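Local coordinates for protein glutathione S-transferase (Natrialba magadii ATCC 43099, PDB 6GZF) that probably transfers glutathione to or from its substrates, as a Xi class glutathione transferase related to the glutathionyl-hydroquinone reductases, at residues R38-D43 and I145-S150; Y56-S61 and I83-V88; W66-L71 and M243-V248; V169-E174 and D234-A239; H255-C260 and E295-T300. All coordinates share one frame; numbering follows the deposited sequence.

Contact 1 of 5, residues R38-D43 and I145-S150; sequences RNWVQD and IVNNES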
# COMPACT_ATOMS: atom_id res chain seq x y z
N ARG A 38 17.68 28.29 13.04
CA ARG A 38 17.58 28.96 11.74
C ARG A 38 18.70 29.96 11.45
O ARG A 38 18.48 30.94 10.74
CB ARG A 38 16.24 29.69 11.65
CG ARG A 38 15.03 28.81 11.90
CD ARG A 38 14.40 28.38 10.59
NE ARG A 38 13.16 27.65 10.80
CZ ARG A 38 11.95 28.20 10.77
NH1 ARG A 38 10.88 27.45 10.97
NH2 ARG A 38 11.82 29.50 10.53
N ASN A 39 19.89 29.71 11.97
CA ASN A 39 21.04 30.53 11.61
C ASN A 39 21.51 30.20 10.20
O ASN A 39 21.30 29.09 9.71
CB ASN A 39 22.19 30.35 12.61
CG ASN A 39 21.97 31.12 13.90
OD1 ASN A 39 22.06 32.34 13.93
ND2 ASN A 39 21.68 30.40 14.97
N TRP A 40 22.13 31.18 9.55
CA TRP A 40 22.61 30.99 8.18
C TRP A 40 24.13 31.10 8.09
O TRP A 40 24.75 31.89 8.80
CB TRP A 40 21.98 32.02 7.25
CG TRP A 40 20.55 31.75 6.89
CD1 TRP A 40 19.47 31.82 7.72
CD2 TRP A 40 20.04 31.40 5.60
NE1 TRP A 40 18.32 31.51 7.03
CE2 TRP A 40 18.65 31.25 5.73
CE3 TRP A 40 20.63 31.19 4.35
CZ2 TRP A 40 17.83 30.91 4.65
CZ3 TRP A 40 19.82 30.84 3.28
CH2 TRP A 40 18.44 30.70 3.44
N VAL A 41 24.72 30.30 7.21
CA VAL A 41 26.10 30.50 6.82
C VAL A 41 26.11 31.53 5.70
O VAL A 41 25.51 31.31 4.65
CB VAL A 41 26.78 29.20 6.35
CG1 VAL A 41 28.21 29.47 5.91
CG2 VAL A 41 26.74 28.15 7.45
N GLN A 42 26.77 32.65 5.93
CA GLN A 42 26.72 33.77 4.99
C GLN A 42 28.10 34.22 4.55
O GLN A 42 28.95 34.55 5.38
CB GLN A 42 25.96 34.94 5.61
CG GLN A 42 24.47 34.69 5.80
CD GLN A 42 23.70 34.73 4.50
OE1 GLN A 42 23.46 33.70 3.87
NE2 GLN A 42 23.30 35.93 4.09
N ASP A 43 28.32 34.25 3.24
CA ASP A 43 29.57 34.75 2.68
C ASP A 43 29.64 36.26 2.89
O ASP A 43 29.43 37.04 1.97
CB ASP A 43 29.67 34.41 1.19
CG ASP A 43 31.09 34.48 0.67
OD1 ASP A 43 31.94 35.14 1.31
OD2 ASP A 43 31.37 33.87 -0.39
N ILE A 145 24.47 23.91 16.80
CA ILE A 145 23.68 23.73 15.58
C ILE A 145 23.48 25.05 14.85
O ILE A 145 22.90 25.99 15.39
CB ILE A 145 22.29 23.13 15.89
CG1 ILE A 145 22.42 21.80 16.63
CG2 ILE A 145 21.49 22.95 14.60
CD1 ILE A 145 21.09 21.21 17.05
N VAL A 146 23.97 25.11 13.61
CA VAL A 146 23.77 26.29 12.78
C VAL A 146 22.34 26.32 12.25
O VAL A 146 21.55 27.20 12.61
CB VAL A 146 24.76 26.35 11.60
CG1 VAL A 146 24.35 27.43 10.61
CG2 VAL A 146 26.17 26.59 12.10
N ASN A 147 22.01 25.35 11.40
CA ASN A 147 20.68 25.30 10.80
C ASN A 147 20.06 23.92 10.89
O ASN A 147 20.77 22.91 10.98
CB ASN A 147 20.75 25.76 9.34
CG ASN A 147 19.40 26.16 8.79
OD1 ASN A 147 18.61 25.31 8.38
ND2 ASN A 147 19.13 27.46 8.79
N ASN A 148 18.74 23.87 10.86
CA ASN A 148 17.99 22.65 11.08
C ASN A 148 16.91 22.45 10.02
O ASN A 148 16.05 21.58 10.14
CB ASN A 148 17.37 22.68 12.48
CG ASN A 148 16.88 21.32 12.94
OD1 ASN A 148 17.32 20.29 12.44
ND2 ASN A 148 15.98 21.32 13.92
N GLU A 149 16.99 23.26 8.96
CA GLU A 149 15.96 23.27 7.93
C GLU A 149 16.53 22.86 6.57
O GLU A 149 17.46 23.48 6.06
CB GLU A 149 15.34 24.66 7.83
CG GLU A 149 14.80 25.17 9.15
CD GLU A 149 13.41 24.65 9.46
OE1 GLU A 149 12.72 24.23 8.51
OE2 GLU A 149 13.02 24.66 10.65
N SER A 150 15.95 21.81 5.99
CA SER A 150 16.41 21.28 4.71
C SER A 150 16.43 22.33 3.61
O SER A 150 17.39 22.44 2.85
CB SER A 150 15.51 20.11 4.28
OG SER A 150 14.17 20.53 4.12
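Arg38 reaches across to Glu149 although its CB points away from the segment 145-150. Beyond CB the chain bends at chi2 (-99°), which swings Arg38 CD back to lie 3.5 Å from Glu149 CG. Arg38 NE then donates to Glu149 OE2 over 3.0 Å, the salt bridge of the contact. The acceptor lies near the guanidinium plane but is met from above the carboxylate plane, the two planes standing 89° apart; at the tip, Arg38 NH1 stays 3.5 Å from Glu149 OE2. Val146 and Asn147 form a classic beta bulge opposite Leu137 at the edge of the thioredoxin-like sheet. Asn147 OD1 accepts from Glu149 N in an Asx turn, and Glu149 occupies the N-cap position, right before helix 150-159; Glu149 and Ser150 are predicted to bind glutathione. The amide of Asn147 reaches toward the segment 38-43, ND2 donating to Asn39 O (2.9 Å) while also serving Glu152. Further along, Val41 CG2 touches Val146 CG1 at 4.0 Å, the two side chains nearly perpendicular.

Contact 2 of 5, residues Y56-S61 and I83-V88; sequences YHLYVS and ISVSVV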
# COMPACT_ATOMS: atom_id res chain seq x y z
N TYR A 56 32.16 23.13 8.85
CA TYR A 56 30.77 22.72 9.07
C TYR A 56 30.55 21.23 8.82
O TYR A 56 31.03 20.67 7.84
CB TYR A 56 29.84 23.55 8.19
CG TYR A 56 29.98 25.04 8.42
CD1 TYR A 56 29.31 25.66 9.47
CD2 TYR A 56 30.77 25.82 7.59
CE1 TYR A 56 29.44 27.02 9.69
CE2 TYR A 56 30.90 27.18 7.80
CZ TYR A 56 30.23 27.78 8.85
OH TYR A 56 30.35 29.13 9.06
N HIS A 57 29.80 20.60 9.72
CA HIS A 57 29.52 19.17 9.64
C HIS A 57 28.04 18.92 9.41
O HIS A 57 27.19 19.65 9.92
CB HIS A 57 30.00 18.47 10.92
CG HIS A 57 29.96 16.97 10.84
ND1 HIS A 57 30.81 16.25 10.03
CD2 HIS A 57 29.18 16.07 11.47
CE1 HIS A 57 30.55 14.96 10.16
NE2 HIS A 57 29.57 14.82 11.03
N LEU A 58 27.72 17.87 8.66
CA LEU A 58 26.34 17.58 8.28
C LEU A 58 25.87 16.23 8.81
O LEU A 58 26.55 15.22 8.66
CB LEU A 58 26.19 17.63 6.76
CG LEU A 58 24.82 17.26 6.17
CD1 LEU A 58 23.75 18.24 6.62
CD2 LEU A 58 24.90 17.19 4.66
N TYR A 59 24.69 16.22 9.44
CA TYR A 59 24.09 14.98 9.93
C TYR A 59 22.87 14.61 9.09
O TYR A 59 21.93 15.39 8.98
CB TYR A 59 23.69 15.11 11.40
CG TYR A 59 24.85 15.28 12.34
CD1 TYR A 59 25.53 14.18 12.85
CD2 TYR A 59 25.28 16.54 12.73
CE1 TYR A 59 26.59 14.33 13.71
CE2 TYR A 59 26.34 16.70 13.60
CZ TYR A 59 26.99 15.59 14.08
OH TYR A 59 28.05 15.74 14.95
N VAL A 60 22.89 13.41 8.51
CA VAL A 60 21.78 12.98 7.67
C VAL A 60 21.39 11.53 7.89
O VAL A 60 22.16 10.73 8.42
CB VAL A 60 22.11 13.14 6.16
CG1 VAL A 60 22.32 14.60 5.79
CG2 VAL A 60 23.32 12.29 5.79
N SER A 61 20.16 11.21 7.48
CA SER A 61 19.74 9.84 7.27
C SER A 61 19.51 9.68 5.78
O SER A 61 19.00 10.59 5.12
CB SER A 61 18.47 9.52 8.06
OG SER A 61 17.93 8.27 7.67
N ILE A 83 32.54 19.99 3.21
CA ILE A 83 31.59 19.73 4.29
C ILE A 83 31.47 18.24 4.58
O ILE A 83 30.98 17.46 3.76
CB ILE A 83 30.20 20.30 3.94
CG1 ILE A 83 30.33 21.79 3.60
CG2 ILE A 83 29.24 20.09 5.09
CD1 ILE A 83 29.07 22.40 3.03
N SER A 84 31.93 17.85 5.77
CA SER A 84 31.90 16.45 6.19
C SER A 84 30.48 16.01 6.56
O SER A 84 29.61 16.85 6.79
CB SER A 84 32.84 16.23 7.37
OG SER A 84 32.47 17.04 8.47
N VAL A 85 30.26 14.70 6.61
CA VAL A 85 28.92 14.18 6.84
C VAL A 85 28.92 12.89 7.67
O VAL A 85 29.78 12.03 7.51
CB VAL A 85 28.20 13.92 5.49
CG1 VAL A 85 28.97 12.93 4.63
CG2 VAL A 85 26.77 13.44 5.72
N SER A 86 27.96 12.79 8.58
CA SER A 86 27.72 11.57 9.34
C SER A 86 26.35 11.00 9.00
O SER A 86 25.39 11.75 8.84
CB SER A 86 27.84 11.83 10.85
OG SER A 86 29.17 12.15 11.22
N VAL A 87 26.26 9.68 8.89
CA VAL A 87 25.00 9.03 8.55
C VAL A 87 24.44 8.25 9.73
O VAL A 87 25.08 7.31 10.21
CB VAL A 87 25.16 8.09 7.35
CG1 VAL A 87 23.83 7.46 7.00
CG2 VAL A 87 25.72 8.85 6.16
N VAL A 88 23.26 8.63 10.18
CA VAL A 88 22.62 7.98 11.32
C VAL A 88 21.94 6.68 10.93
O VAL A 88 21.70 6.42 9.75
CB VAL A 88 21.59 8.91 11.99
CG1 VAL A 88 22.24 10.22 12.41
CG2 VAL A 88 20.44 9.18 11.04
O HOH W 1 20.64 6.46 6.95
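Leu58 and Val60 pair with Val85 and Val87 in the parallel strands of a beta-alpha-beta unit, the start of the thioredoxin-like domain, with helix 65-77 as the connection. Backbone bonds run in both directions: Leu58 N to Ser84 O, Ser86 N to Leu58 O, Val60 N to Ser86 O (3.0 Å) and Val88 N to Val60 O. CA-H...O contacts from Val85 and Val87 add to the grip on Leu58 O and Val60 O. Apolar packing lies on the face that carries Leu58, Val60, Val85 and Val87, where Val60 CG2 meets Val85 CG2 at 3.6 Å; Thr70 and Leu71 of helix 65-77 pack against Val60. Polar side chains gather on the other face. His57 CG is anti to its backbone N (chi1 -171°), which carries the ring across to the neighbouring strand, with Ser84 OG and Ser86 OG both near its plane. His57 NE2 and Ser86 OG share a hydrogen bond of 2.7 Å, and that hydroxyl is also bonded to His110 ND1 and His108 O. Where the pairing runs out, a water donates to Val88 O over 3.0 Å and bonds weakly to Ser61 OG.

Contact 3 of 5, residues W66-L71 and M243-V248; sequences WAHRTL and MFTTLV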
# COMPACT_ATOMS: atom_id res chain seq x y z
N TRP A 66 14.11 14.95 3.42
CA TRP A 66 14.48 16.31 3.78
C TRP A 66 16.00 16.40 3.91
O TRP A 66 16.62 17.33 3.40
CB TRP A 66 13.78 16.73 5.07
CG TRP A 66 12.31 16.46 5.01
CD1 TRP A 66 11.66 15.36 5.50
CD2 TRP A 66 11.31 17.29 4.41
NE1 TRP A 66 10.31 15.46 5.24
CE2 TRP A 66 10.07 16.63 4.58
CE3 TRP A 66 11.34 18.52 3.75
CZ2 TRP A 66 8.88 17.17 4.10
CZ3 TRP A 66 10.15 19.05 3.29
CH2 TRP A 66 8.93 18.38 3.47
N ALA A 67 16.58 15.42 4.58
CA ALA A 67 18.03 15.33 4.69
C ALA A 67 18.65 15.05 3.33
O ALA A 67 19.73 15.55 3.00
CB ALA A 67 18.43 14.26 5.69
N HIS A 68 17.95 14.24 2.53
CA HIS A 68 18.41 13.87 1.20
C HIS A 68 18.58 15.09 0.30
O HIS A 68 19.42 15.09 -0.61
CB HIS A 68 17.44 12.87 0.56
CG HIS A 68 17.93 12.27 -0.72
ND1 HIS A 68 17.09 11.68 -1.64
CD2 HIS A 68 19.18 12.15 -1.22
CE1 HIS A 68 17.80 11.23 -2.66
NE2 HIS A 68 19.07 11.51 -2.43
N ARG A 69 17.79 16.12 0.55
CA ARG A 69 17.89 17.37 -0.19
C ARG A 69 19.27 17.99 -0.04
O ARG A 69 19.85 18.48 -1.01
CB ARG A 69 16.81 18.36 0.28
CG ARG A 69 15.62 18.47 -0.67
CD ARG A 69 14.31 18.52 0.09
NE ARG A 69 14.07 19.82 0.72
CZ ARG A 69 12.87 20.39 0.82
NH1 ARG A 69 11.80 19.77 0.33
NH2 ARG A 69 12.74 21.57 1.41
N THR A 70 19.80 17.96 1.18
CA THR A 70 21.12 18.50 1.46
C THR A 70 22.22 17.67 0.79
O THR A 70 23.23 18.20 0.34
CB THR A 70 21.40 18.58 2.97
OG1 THR A 70 21.45 17.25 3.51
CG2 THR A 70 20.30 19.36 3.67
N LEU A 71 22.00 16.35 0.74
CA LEU A 71 22.97 15.44 0.16
C LEU A 71 23.09 15.61 -1.35
O LEU A 71 24.19 15.60 -1.90
CB LEU A 71 22.61 13.99 0.49
CG LEU A 71 22.75 13.57 1.96
CD1 LEU A 71 22.48 12.09 2.12
CD2 LEU A 71 24.13 13.93 2.48
N MET A 243 11.44 18.24 -5.34
CA MET A 243 10.52 17.30 -5.97
C MET A 243 11.10 15.89 -6.03
O MET A 243 10.39 14.91 -5.79
CB MET A 243 10.16 17.78 -7.38
CG MET A 243 9.15 16.91 -8.10
SD MET A 243 7.49 17.03 -7.41
CE MET A 243 6.66 17.95 -8.70
N PHE A 244 12.39 15.81 -6.34
CA PHE A 244 13.06 14.53 -6.56
C PHE A 244 13.06 13.62 -5.33
O PHE A 244 12.82 12.42 -5.44
CB PHE A 244 14.50 14.77 -7.02
CG PHE A 244 15.36 13.54 -6.99
CD1 PHE A 244 15.28 12.59 -8.00
CD2 PHE A 244 16.27 13.35 -5.97
CE1 PHE A 244 16.08 11.46 -7.97
CE2 PHE A 244 17.07 12.22 -5.93
CZ PHE A 244 16.97 11.28 -6.94
N THR A 245 13.34 14.20 -4.16
CA THR A 245 13.47 13.41 -2.94
C THR A 245 12.13 12.81 -2.50
O THR A 245 12.10 11.86 -1.72
CB THR A 245 14.05 14.25 -1.79
OG1 THR A 245 13.27 15.44 -1.63
CG2 THR A 245 15.49 14.63 -2.10
N THR A 246 11.04 13.38 -2.99
CA THR A 246 9.71 12.83 -2.73
C THR A 246 9.39 11.74 -3.75
O THR A 246 9.01 10.63 -3.39
CB THR A 246 8.62 13.92 -2.78
OG1 THR A 246 8.86 14.89 -1.77
CG2 THR A 246 7.25 13.30 -2.57
N LEU A 247 9.55 12.08 -5.03
CA LEU A 247 9.27 11.16 -6.13
C LEU A 247 10.07 9.87 -6.04
O LEU A 247 9.54 8.79 -6.32
CB LEU A 247 9.55 11.84 -7.47
CG LEU A 247 8.36 12.42 -8.24
CD1 LEU A 247 7.59 13.42 -7.39
CD2 LEU A 247 8.83 13.05 -9.54
N VAL A 248 11.33 9.98 -5.63
CA VAL A 248 12.23 8.83 -5.58
C VAL A 248 11.78 7.81 -4.53
O VAL A 248 12.16 6.65 -4.57
CB VAL A 248 13.69 9.27 -5.29
CG1 VAL A 248 13.85 9.66 -3.83
CG2 VAL A 248 14.67 8.18 -5.68
O HOH W 2 11.39 17.37 -0.59
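The interface between the thioredoxin-like N-terminal domain and the helical C-terminal domain is built here from His68 and Arg69 of helix 65-77 against Phe244, Thr245 and Val248 of the segment 243-248. The two short helix axes approach to 9.0 Å with their directions 129° apart, and Thr245 lies between them, touching both His68 and Arg69. Its methyl CG2 sits 3.4 Å from His68 ND1, the two side chains lying alongside and pointing opposite ways. The His68 imidazole extends toward the other helix, where His68 CE1 comes within 3.5 Å of Phe244 CE2. The rings are oblique, centroids 5.7 Å apart and planes at 54°. Polar partners outside the two segments hold both imidazole nitrogens, Arg249 NH1 at ND1 and Thr287 OG1 at NE2. Arg249 NH1 also bonds to Thr245 O, tying the histidine to the helix it packs on. At the hydroxyl of Thr245, the chain of Arg69, bent at chi2 and chi3, passes crosswise, Arg69 CD lying 3.7 Å from Thr245 OG1. Trp66 CE3 lies over one face of the Arg69 guanidinium, toward its rim. In the plane of that group a water accepts from Arg69 NH1 (2.6 Å) and is hydrogen-bonded to Thr245 OG1 (2.9 Å), bridging the two domains.

Contact 4 of 5, residues V169-E174 and D234-A239; sequences VDLYPE and DRLTEA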
# COMPACT_ATOMS: atom_id res chain seq x y z
N VAL A 169 28.31 24.75 -10.73
CA VAL A 169 26.89 24.49 -10.92
C VAL A 169 26.09 25.54 -10.16
O VAL A 169 26.44 25.90 -9.04
CB VAL A 169 26.51 23.07 -10.45
CG1 VAL A 169 25.04 22.79 -10.72
CG2 VAL A 169 27.38 22.04 -11.13
N ASP A 170 25.02 26.03 -10.77
CA ASP A 170 24.22 27.08 -10.17
C ASP A 170 22.75 26.67 -10.12
O ASP A 170 21.99 26.90 -11.06
CB ASP A 170 24.40 28.39 -10.94
CG ASP A 170 23.75 29.58 -10.26
OD1 ASP A 170 23.40 29.47 -9.06
OD2 ASP A 170 23.60 30.62 -10.92
N LEU A 171 22.35 26.07 -9.00
CA LEU A 171 21.00 25.53 -8.84
C LEU A 171 20.01 26.60 -8.37
O LEU A 171 18.90 26.28 -7.93
CB LEU A 171 21.00 24.35 -7.87
CG LEU A 171 22.02 23.25 -8.17
CD1 LEU A 171 22.17 22.31 -6.99
CD2 LEU A 171 21.61 22.48 -9.42
N TYR A 172 20.42 27.85 -8.46
CA TYR A 172 19.56 28.98 -8.13
C TYR A 172 19.97 30.17 -9.01
O TYR A 172 20.38 31.21 -8.49
CB TYR A 172 19.66 29.33 -6.65
CG TYR A 172 18.66 30.33 -6.13
CD1 TYR A 172 17.29 30.08 -6.19
CD2 TYR A 172 19.07 31.52 -5.55
CE1 TYR A 172 16.37 30.99 -5.71
CE2 TYR A 172 18.16 32.44 -5.06
CZ TYR A 172 16.81 32.17 -5.15
OH TYR A 172 15.90 33.08 -4.66
N PRO A 173 19.86 30.01 -10.34
CA PRO A 173 20.47 30.94 -11.29
C PRO A 173 19.69 32.23 -11.49
O PRO A 173 18.49 32.28 -11.23
CB PRO A 173 20.51 30.12 -12.58
CG PRO A 173 19.30 29.27 -12.50
CD PRO A 173 19.09 28.95 -11.03
N GLU A 174 20.38 33.25 -11.98
CA GLU A 174 19.78 34.55 -12.25
C GLU A 174 18.70 34.45 -13.31
O GLU A 174 18.90 33.84 -14.37
CB GLU A 174 20.86 35.55 -12.69
CG GLU A 174 20.36 36.68 -13.57
CD GLU A 174 21.43 37.20 -14.52
OE1 GLU A 174 22.45 36.51 -14.70
OE2 GLU A 174 21.23 38.29 -15.09
N ASP A 234 14.29 25.50 -18.30
CA ASP A 234 15.53 25.27 -19.03
C ASP A 234 16.65 24.66 -18.18
O ASP A 234 17.49 23.93 -18.70
CB ASP A 234 16.01 26.58 -19.65
CG ASP A 234 17.03 26.37 -20.75
OD1 ASP A 234 16.91 25.36 -21.48
OD2 ASP A 234 17.95 27.20 -20.88
N ARG A 235 16.66 24.97 -16.89
CA ARG A 235 17.80 24.62 -16.05
C ARG A 235 17.46 23.82 -14.80
O ARG A 235 16.36 23.94 -14.25
CB ARG A 235 18.55 25.89 -15.65
CG ARG A 235 18.93 26.79 -16.81
CD ARG A 235 20.07 27.70 -16.42
NE ARG A 235 21.20 26.92 -15.92
CZ ARG A 235 22.25 27.45 -15.29
NH1 ARG A 235 23.23 26.66 -14.87
NH2 ARG A 235 22.30 28.75 -15.08
N LEU A 236 18.41 23.01 -14.35
CA LEU A 236 18.29 22.26 -13.11
C LEU A 236 18.43 23.18 -11.90
O LEU A 236 19.41 23.90 -11.78
CB LEU A 236 19.35 21.16 -13.05
CG LEU A 236 19.18 20.08 -11.98
CD1 LEU A 236 18.03 19.15 -12.33
CD2 LEU A 236 20.47 19.29 -11.80
N THR A 237 17.43 23.16 -11.02
CA THR A 237 17.43 24.06 -9.86
C THR A 237 17.10 23.33 -8.56
O THR A 237 16.88 22.12 -8.55
CB THR A 237 16.43 25.21 -10.04
OG1 THR A 237 15.11 24.69 -10.17
CG2 THR A 237 16.77 26.03 -11.28
N GLU A 238 17.05 24.08 -7.47
CA GLU A 238 16.66 23.55 -6.16
C GLU A 238 15.24 23.00 -6.19
O GLU A 238 14.90 22.09 -5.43
CB GLU A 238 16.78 24.62 -5.08
CG GLU A 238 18.18 25.17 -4.87
CD GLU A 238 18.24 26.14 -3.70
OE1 GLU A 238 17.21 26.28 -3.00
OE2 GLU A 238 19.30 26.76 -3.49
N ALA A 239 14.41 23.58 -7.05
CA ALA A 239 13.02 23.17 -7.19
C ALA A 239 12.92 21.70 -7.58
O ALA A 239 12.01 20.99 -7.15
CB ALA A 239 12.31 24.04 -8.21
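Leu171 O accepts the backbone N-H of Glu238 over 2.9 Å, a bond that lies in the carbonyl plane and bends to 140° at the hydrogen. Thr237 CB (3.4 Å) and Glu238 CG also lie against Leu171 O, so the loop 169-174 covers the first turn of helix 238-247. Thr237 is the N-cap of that helix: its OG1 takes a weak bond from Ala239 N, and Asp240 OD1 accepts from Thr237 N as in one half of a capping box, the kind of N-cap that opens this helix in glutathione transferases. Thr237 CG2 packs on Pro173 CD at 3.7 Å. Pro173 CB also lies 3.4 Å from Arg235 NH2. The chain of Arg235 bends at chi3 (55°), and its guanidinium ends beside Pro173, with Asp170 O over one face, toward the rim. Leu171 CD2 touches Leu236 CD2 at 4.1 Å. The Glu238 carboxylate forms a salt bridge with Arg155, which also makes a cation-pi contact with Tyr172; Asp158 lies close by, a like charge that Arg155 may help to offset. Leu171 and Leu236 both rest on Leu76 of helix 65-77, Thr237 and Glu238 against helix 177-192, and Glu238 against Met154 of helix 150-159.

Contact 5 of 5, residues H255-C260 and E295-T300; sequences HTHFMC and EHYYTT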
# COMPACT_ATOMS: atom_id res chain seq x y z
N HIS A 255 3.45 5.07 -1.89
CA HIS A 255 2.32 4.47 -2.59
C HIS A 255 1.63 3.38 -1.76
O HIS A 255 0.40 3.31 -1.71
CB HIS A 255 2.78 3.89 -3.92
CG HIS A 255 1.67 3.40 -4.80
ND1 HIS A 255 0.97 2.25 -4.53
CD2 HIS A 255 1.16 3.91 -5.95
CE1 HIS A 255 0.06 2.07 -5.48
NE2 HIS A 255 0.15 3.06 -6.35
N THR A 256 2.43 2.55 -1.10
CA THR A 256 1.90 1.41 -0.35
C THR A 256 1.84 1.67 1.15
O THR A 256 0.79 1.55 1.77
CB THR A 256 2.74 0.14 -0.60
OG1 THR A 256 2.64 -0.23 -1.98
CG2 THR A 256 2.24 -1.00 0.26
N HIS A 257 2.99 2.01 1.72
CA HIS A 257 3.11 2.21 3.16
C HIS A 257 2.24 3.37 3.65
O HIS A 257 1.60 3.28 4.70
CB HIS A 257 4.57 2.46 3.55
CG HIS A 257 4.78 2.65 5.02
ND1 HIS A 257 4.39 1.72 5.96
CD2 HIS A 257 5.33 3.68 5.71
CE1 HIS A 257 4.70 2.16 7.16
NE2 HIS A 257 5.27 3.35 7.04
N PHE A 258 2.21 4.46 2.88
CA PHE A 258 1.41 5.62 3.24
C PHE A 258 0.08 5.63 2.49
O PHE A 258 -0.69 6.60 2.59
CB PHE A 258 2.18 6.91 2.96
CG PHE A 258 3.15 7.29 4.05
CD1 PHE A 258 3.19 6.58 5.24
CD2 PHE A 258 4.02 8.35 3.88
CE1 PHE A 258 4.07 6.92 6.24
CE2 PHE A 258 4.91 8.70 4.88
CZ PHE A 258 4.94 7.98 6.06
N MET A 259 -0.18 4.56 1.75
CA MET A 259 -1.45 4.36 1.06
C MET A 259 -1.81 5.49 0.08
O MET A 259 -2.98 5.81 -0.10
CB MET A 259 -2.58 4.19 2.07
CG MET A 259 -2.93 2.74 2.36
SD MET A 259 -4.02 2.52 3.78
CE MET A 259 -2.81 2.39 5.10
N CYS A 260 -0.80 6.07 -0.56
CA CYS A 260 -1.02 7.02 -1.64
C CYS A 260 -1.09 6.25 -2.96
O CYS A 260 -0.21 6.36 -3.80
CB CYS A 260 0.08 8.07 -1.68
SG CYS A 260 0.24 9.05 -0.17
N GLU A 295 13.90 0.23 4.76
CA GLU A 295 14.06 -0.28 6.11
C GLU A 295 13.46 0.67 7.14
O GLU A 295 12.83 0.25 8.11
CB GLU A 295 15.53 -0.53 6.44
CG GLU A 295 15.75 -1.15 7.81
CD GLU A 295 17.22 -1.26 8.19
OE1 GLU A 295 18.07 -1.11 7.29
OE2 GLU A 295 17.51 -1.51 9.38
N HIS A 296 13.66 1.97 6.92
CA HIS A 296 13.15 2.98 7.84
C HIS A 296 11.63 3.01 7.86
O HIS A 296 11.01 2.78 8.88
CB HIS A 296 13.70 4.36 7.49
CG HIS A 296 13.13 5.47 8.30
ND1 HIS A 296 13.56 5.77 9.58
CD2 HIS A 296 12.15 6.36 8.02
CE1 HIS A 296 12.87 6.79 10.04
NE2 HIS A 296 12.01 7.18 9.12
N TYR A 297 11.03 3.30 6.71
CA TYR A 297 9.60 3.54 6.66
C TYR A 297 8.75 2.31 7.00
O TYR A 297 7.65 2.45 7.52
CB TYR A 297 9.21 4.06 5.27
CG TYR A 297 9.61 5.49 5.05
CD1 TYR A 297 10.91 5.82 4.70
CD2 TYR A 297 8.70 6.53 5.21
CE1 TYR A 297 11.29 7.14 4.51
CE2 TYR A 297 9.06 7.84 5.02
CZ TYR A 297 10.36 8.14 4.67
OH TYR A 297 10.73 9.45 4.48
N TYR A 298 9.27 1.12 6.74
CA TYR A 298 8.49 -0.09 6.96
C TYR A 298 8.68 -0.72 8.34
O TYR A 298 7.85 -1.53 8.77
CB TYR A 298 8.80 -1.13 5.88
CG TYR A 298 8.14 -0.85 4.55
CD1 TYR A 298 6.79 -1.08 4.36
CD2 TYR A 298 8.87 -0.35 3.48
CE1 TYR A 298 6.17 -0.82 3.14
CE2 TYR A 298 8.27 -0.08 2.26
CZ TYR A 298 6.92 -0.33 2.10
OH TYR A 298 6.32 -0.07 0.89
N THR A 299 9.74 -0.35 9.05
CA THR A 299 10.02 -0.96 10.36
C THR A 299 10.09 0.03 11.52
O THR A 299 10.22 -0.37 12.67
CB THR A 299 11.34 -1.76 10.34
OG1 THR A 299 12.45 -0.86 10.35
CG2 THR A 299 11.42 -2.66 9.11
N THR A 300 10.01 1.33 11.22
CA THR A 300 10.13 2.35 12.26
C THR A 300 8.75 2.90 12.63
O THR A 300 8.58 3.54 13.67
CB THR A 300 11.11 3.48 11.78
OG1 THR A 300 12.46 3.10 12.09
CG2 THR A 300 10.83 4.84 12.43
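His257 and Tyr298 lie side by side with their side chains running in opposing senses, their rings oblique, with centroids 5.1 Å apart and planes at 52°. Within this pair the nearest atoms are His257 CB and Tyr298 CE1, 3.7 Å apart. With chi1 at -179°, His257 projects its ring at the helix 290-299, and the carbonyl of Tyr297 lies over one face of it. Tyr297 O is thus badly angled for a hydrogen bond to His257 NE2, whose partner is His301 ND1 instead. His257 CD2 comes to the edge of the Tyr297 ring, and so does Phe258, whose CZ is 4.1 Å from Tyr297 CD2; the phenylalanine and tyrosine side chains are nearly perpendicular. Phe258 also meets Tyr196 edge-to-face. Thr256 CB sits 3.9 Å from Tyr298 OH, which is bonded to Asn252 O, while Thr256 OG1 bonds to Asn261 of the second subunit. Across the two segments, then, the contact is carried by ring and methylene packing without a hydrogen bond. The Tyr297 ring, touched at its edge by His257 and Phe258, bonds through its OH to the hydroxyl of Tyr196, a predicted proton donor or acceptor. Tyr297 itself is predicted to lower the pKa of the active-site cysteine.

Overall arrangement
Contacts 1 and 2 share one sheet and touch through Val41 CG2 and Tyr56 CE1, 3.7 Å apart. Helix 65-77 links contact 2 to contact 3, with Thr70 OG1 3.6 Å from Val60 CG1, and Arg69 NH2 packs 3.2 Å from Ser150 OG of contact 1. Contacts 3 and 4 use the same helix, 238-247, their centres about 16 Å apart. The predicted nucleophile Cys64 lies near contacts 1 and 3: its side chain is about 6 Å from that of His68 in contact 3 and about 11 Å from that of Glu149 in contact 1. Contact 5, reaching the second subunit, supplies Tyr297; it lies about 31 Å from contact 4, centre to centre, on the opposite side of the chain's centre.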